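Local coordinates for protein Fdc1 (PDB 4ZAD) that probably catalyses the reversible, prenylated-FMN-dependent decarboxylation of aromatic acrylic acids such as ferulic, p-coumaric and cinnamic acid to their vinyl derivatives, at residues 379-390 / 474-484. Numbering follows the deposited sequence.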
loop_
_atom_site.group_PDB
_atom_site.type_symbol
_atom_site.label_atom_id
_atom_site.label_comp_id
_atom_site.label_asym_id
_atom_site.label_seq_id
_atom_site.Cartn_x
_atom_site.Cartn_y
_atom_site.Cartn_z
ATOM N N LEU A 379 -0.634 -8.254 -25.881
ATOM C CA LEU A 379 -1.658 -9.088 -25.247
ATOM C C LEU A 379 -2.844 -9.333 -26.171
ATOM O O LEU A 379 -3.426 -10.423 -26.214
ATOM C CB LEU A 379 -2.144 -8.475 -23.937
ATOM C CG LEU A 379 -3.154 -9.364 -23.208
ATOM C CD1 LEU A 379 -2.540 -10.754 -23.000
ATOM C CD2 LEU A 379 -3.687 -8.768 -21.882
ATOM N N VAL A 380 -3.229 -8.310 -26.909
ATOM C CA VAL A 380 -4.332 -8.465 -27.871
ATOM C C VAL A 380 -4.010 -9.542 -28.932
ATOM O O VAL A 380 -4.853 -10.405 -29.227
ATOM C CB VAL A 380 -4.697 -7.133 -28.546
ATOM C CG1 VAL A 380 -5.847 -7.334 -29.508
ATOM C CG2 VAL A 380 -5.029 -6.088 -27.465
ATOM N N LYS A 381 -2.792 -9.502 -29.460
ATOM C CA LYS A 381 -2.382 -10.455 -30.478
ATOM C C LYS A 381 -2.634 -11.919 -30.058
ATOM O O LYS A 381 -3.056 -12.743 -30.884
ATOM C CB LYS A 381 -0.919 -10.253 -30.842
ATOM C CG LYS A 381 -0.636 -8.904 -31.534
ATOM C CD LYS A 381 0.897 -8.634 -31.752
ATOM C CE LYS A 381 1.152 -7.120 -32.033
ATOM N NZ LYS A 381 2.572 -6.755 -32.421
ATOM N N LEU A 382 -2.403 -12.233 -28.785
ATOM C CA LEU A 382 -2.611 -13.577 -28.244
ATOM C C LEU A 382 -4.048 -14.052 -28.297
ATOM O O LEU A 382 -4.300 -15.252 -28.232
ATOM C CB LEU A 382 -2.156 -13.643 -26.777
ATOM C CG LEU A 382 -0.671 -13.562 -26.473
ATOM C CD1 LEU A 382 -0.443 -13.755 -24.965
ATOM C CD2 LEU A 382 0.011 -14.640 -27.261
ATOM N N LYS A 383 -4.992 -13.122 -28.392
ATOM C CA LYS A 383 -6.406 -13.477 -28.516
ATOM C C LYS A 383 -6.768 -14.404 -27.359
ATOM O O LYS A 383 -7.183 -15.552 -27.547
ATOM C CB LYS A 383 -6.724 -14.100 -29.905
ATOM C CG LYS A 383 -7.088 -13.037 -30.995
ATOM C CD LYS A 383 -7.005 -13.595 -32.454
ATOM C CE LYS A 383 -5.679 -13.175 -33.173
ATOM N NZ LYS A 383 -5.216 -14.025 -34.363
ATOM N N THR A 384 -6.595 -13.892 -26.148
ATOM C CA THR A 384 -6.828 -14.686 -24.961
ATOM C C THR A 384 -7.834 -13.971 -24.042
ATOM O O THR A 384 -8.475 -13.001 -24.448
ATOM C CB THR A 384 -5.496 -14.988 -24.212
ATOM O OG1 THR A 384 -5.693 -16.085 -23.312
ATOM C CG2 THR A 384 -4.994 -13.730 -23.436
ATOM N N ASN A 385 -7.973 -14.491 -22.819
ATOM C CA ASN A 385 -8.817 -13.879 -21.792
ATOM C C ASN A 385 -8.219 -13.999 -20.360
ATOM O O ASN A 385 -7.192 -14.638 -20.147
ATOM C CB ASN A 385 -10.256 -14.421 -21.883
ATOM C CG ASN A 385 -10.376 -15.872 -21.494
ATOM O OD1 ASN A 385 -9.600 -16.382 -20.717
ATOM N ND2 ASN A 385 -11.404 -16.535 -22.004
ATOM N N ALA A 386 -8.846 -13.369 -19.389
ATOM C CA ALA A 386 -8.339 -13.418 -18.026
ATOM C C ALA A 386 -8.074 -14.856 -17.466
ATOM O O ALA A 386 -6.980 -15.140 -16.989
ATOM C CB ALA A 386 -9.290 -12.628 -17.102
ATOM N N LYS A 387 -9.061 -15.744 -17.526
ATOM C CA LYS A 387 -8.910 -17.089 -16.960
ATOM C C LYS A 387 -7.788 -17.850 -17.629
ATOM O O LYS A 387 -6.973 -18.461 -16.965
ATOM C CB LYS A 387 -10.202 -17.933 -17.039
ATOM C CG LYS A 387 -11.316 -17.551 -16.071
ATOM C CD LYS A 387 -11.066 -18.042 -14.636
ATOM C CE LYS A 387 -12.302 -17.858 -13.738
ATOM N NZ LYS A 387 -12.644 -16.427 -13.380
ATOM N N GLU A 388 -7.751 -17.823 -18.949
ATOM C CA GLU A 388 -6.757 -18.600 -19.669
ATOM C C GLU A 388 -5.321 -18.060 -19.507
ATOM O O GLU A 388 -4.369 -18.857 -19.401
ATOM C CB GLU A 388 -7.176 -18.755 -21.130
ATOM C CG GLU A 388 -8.273 -19.884 -21.279
ATOM C CD GLU A 388 -9.416 -19.518 -22.238
ATOM O OE1 GLU A 388 -10.608 -19.501 -21.791
ATOM O OE2 GLU A 388 -9.097 -19.250 -23.426
ATOM N N LEU A 389 -5.157 -16.734 -19.447
ATOM C CA LEU A 389 -3.838 -16.202 -19.171
ATOM C C LEU A 389 -3.445 -16.533 -17.728
ATOM O O LEU A 389 -2.301 -16.842 -17.456
ATOM C CB LEU A 389 -3.751 -14.707 -19.480
ATOM C CG LEU A 389 -2.432 -13.997 -19.184
ATOM C CD1 LEU A 389 -1.301 -14.605 -19.919
ATOM C CD2 LEU A 389 -2.572 -12.566 -19.598
ATOM N N SER A 390 -4.403 -16.523 -16.821
ATOM C CA SER A 390 -4.119 -16.816 -15.428
ATOM C C SER A 390 -3.793 -18.271 -15.178
ATOM O O SER A 390 -3.000 -18.586 -14.304
ATOM C CB SER A 390 -5.288 -16.411 -14.547
ATOM O OG SER A 390 -5.516 -15.046 -14.721
ATOM N N THR A 474 -6.063 -11.012 -11.657
ATOM C CA THR A 474 -5.884 -10.249 -12.895
ATOM C C THR A 474 -6.445 -8.840 -12.779
ATOM O O THR A 474 -7.618 -8.637 -12.502
ATOM C CB THR A 474 -6.318 -11.031 -14.183
ATOM O OG1 THR A 474 -7.150 -10.205 -15.039
ATOM C CG2 THR A 474 -6.965 -12.358 -13.839
ATOM N N CYS A 475 -5.565 -7.855 -12.943
ATOM C CA CYS A 475 -5.919 -6.445 -12.818
ATOM C C CYS A 475 -5.785 -5.801 -14.189
ATOM O O CYS A 475 -5.088 -4.835 -14.319
ATOM C CB CYS A 475 -5.021 -5.765 -11.812
ATOM S SG CYS A 475 -5.120 -6.423 -10.084
ATOM N N ILE A 476 -6.486 -6.357 -15.197
ATOM C CA ILE A 476 -6.463 -5.931 -16.605
ATOM C C ILE A 476 -7.899 -6.035 -17.092
ATOM O O ILE A 476 -8.536 -7.075 -17.024
ATOM C CB ILE A 476 -5.588 -6.849 -17.446
ATOM C CG1 ILE A 476 -4.242 -7.055 -16.755
ATOM C CG2 ILE A 476 -5.334 -6.328 -18.844
ATOM C CD1 ILE A 476 -3.292 -7.978 -17.525
ATOM N N PHE A 477 -8.446 -4.931 -17.549
ATOM C CA PHE A 477 -9.868 -4.896 -17.859
ATOM C C PHE A 477 -10.240 -5.812 -19.019
ATOM O O PHE A 477 -9.474 -5.965 -19.950
ATOM C CB PHE A 477 -10.242 -3.488 -18.204
ATOM C CG PHE A 477 -10.044 -2.512 -17.081
ATOM C CD1 PHE A 477 -10.730 -2.668 -15.889
ATOM C CD2 PHE A 477 -9.193 -1.402 -17.249
ATOM C CE1 PHE A 477 -10.568 -1.747 -14.896
ATOM C CE2 PHE A 477 -9.020 -0.476 -16.253
ATOM C CZ PHE A 477 -9.692 -0.634 -15.087
ATOM N N PRO A 478 -11.414 -6.430 -18.974
ATOM C CA PRO A 478 -11.749 -7.349 -20.060
ATOM C C PRO A 478 -11.386 -6.862 -21.446
ATOM O O PRO A 478 -10.808 -7.629 -22.203
ATOM C CB PRO A 478 -13.254 -7.500 -19.928
ATOM C CG PRO A 478 -13.481 -7.454 -18.453
ATOM C CD PRO A 478 -12.429 -6.473 -17.914
ATOM N N LYS A 479 -11.659 -5.603 -21.759
ATOM C CA LYS A 479 -11.406 -5.079 -23.105
ATOM C C LYS A 479 -9.972 -4.753 -23.426
ATOM O O LYS A 479 -9.673 -4.405 -24.562
ATOM C CB LYS A 479 -12.254 -3.828 -23.381
ATOM C CG LYS A 479 -13.667 -4.147 -23.779
ATOM C CD LYS A 479 -14.353 -2.933 -24.427
ATOM C CE LYS A 479 -15.905 -3.133 -24.485
ATOM N NZ LYS A 479 -16.217 -4.514 -25.077
ATOM N N GLN A 480 -9.091 -4.821 -22.438
ATOM C CA GLN A 480 -7.666 -4.700 -22.692
ATOM C C GLN A 480 -7.164 -5.965 -23.362
ATOM O O GLN A 480 -6.082 -5.947 -23.934
ATOM C CB GLN A 480 -6.862 -4.427 -21.392
ATOM C CG GLN A 480 -6.878 -2.939 -20.896
ATOM C CD GLN A 480 -5.989 -2.700 -19.664
ATOM O OE1 GLN A 480 -6.238 -3.242 -18.574
ATOM N NE2 GLN A 480 -4.973 -1.863 -19.829
ATOM N N PHE A 481 -7.921 -7.057 -23.287
ATOM C CA PHE A 481 -7.547 -8.293 -23.983
ATOM C C PHE A 481 -7.988 -8.333 -25.440
ATOM O O PHE A 481 -7.607 -9.258 -26.134
ATOM C CB PHE A 481 -8.175 -9.519 -23.320
ATOM C CG PHE A 481 -7.507 -9.946 -22.035
ATOM C CD1 PHE A 481 -6.433 -10.821 -22.051
ATOM C CD2 PHE A 481 -7.967 -9.494 -20.819
ATOM C CE1 PHE A 481 -5.837 -11.221 -20.884
ATOM C CE2 PHE A 481 -7.359 -9.896 -19.642
ATOM C CZ PHE A 481 -6.311 -10.771 -19.679
ATOM N N THR A 482 -8.802 -7.372 -25.898
ATOM C CA THR A 482 -9.433 -7.463 -27.225
ATOM C C THR A 482 -9.301 -6.210 -28.080
ATOM O O THR A 482 -9.172 -6.319 -29.304
ATOM C CB THR A 482 -10.920 -7.821 -27.109
ATOM O OG1 THR A 482 -11.593 -6.820 -26.335
ATOM C CG2 THR A 482 -11.101 -9.174 -26.427
ATOM N N ASP A 483 -9.339 -5.039 -27.437
ATOM C CA ASP A 483 -9.244 -3.730 -28.092
ATOM C C ASP A 483 -7.856 -3.115 -27.803
ATOM O O ASP A 483 -7.536 -2.732 -26.681
ATOM C CB ASP A 483 -10.385 -2.804 -27.616
ATOM C CG ASP A 483 -10.375 -1.392 -28.289
ATOM O OD1 ASP A 483 -9.452 -1.055 -29.087
ATOM O OD2 ASP A 483 -11.312 -0.596 -27.987
ATOM N N PRO A 484 -7.020 -3.010 -28.836
ATOM C CA PRO A 484 -5.706 -2.423 -28.587
ATOM C C PRO A 484 -5.741 -0.871 -28.469
ATOM O O PRO A 484 -4.746 -0.231 -28.060
ATOM C CB PRO A 484 -4.892 -2.902 -29.788
ATOM C CG PRO A 484 -5.935 -3.223 -30.887
ATOM C CD PRO A 484 -7.277 -3.299 -30.262
#
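Val380 and Phe481 bring the two backbones within 5.0 Å, CA to CA, and Ala386 and Thr474 mark a second, looser approach; no hydrogen bond crosses between the segments. The main join is the ring of Phe481, pushed into the bend between helix 376-381 and helix 386-399. Its CG lies anti to its own carbonyl carbon (chi1 -76°), which turns the ring in among the residues of the bend, with Pro478 O in plane at its edge. Over one face sits Leu379, whose CD2 makes a CH-pi contact 3.7 Å from the centroid of the Phe481 ring. The opposite face takes backbone: Asn385 C and Ala386 N lie above it near the rim, with Ala386 N 3.6 Å from Phe481 CZ. Two methyls close in at the edge, Thr384 CG2 at 3.5 Å from Phe481 CD1 and Leu389 CD2 beside CE1.

Further along 474-484, Val380 packs on the backbone around Phe481: CG1, anti to the backbone N (chi1 -179°), reaches Thr482 O, while CG2 lies by Gln480 O and 3.9 Å from Pro484 CB. At the other end Thr474 meets the first turn of helix 386-399, its CG2 near Ala386 CB and Ser390 OG. Ser390 OG donates to Ala386 O (2.7 Å), which Ser390 N approaches from the opposite face of the carbonyl plane. Asn385 N-caps this helix, its OD1 accepting a nearly straight bond from Glu388 N.

The contact belongs to the C-terminal part of the UbiD fold, far from the prenylated-flavin site. Leu389 packs on Ile355 of helix 352-355, Ile476 and Ser390 touch Leu415 of strand 412-417, and Ser390 reaches Leu443 of strand 442-445, so helix 386-399 starts on the strands flanking 470-475.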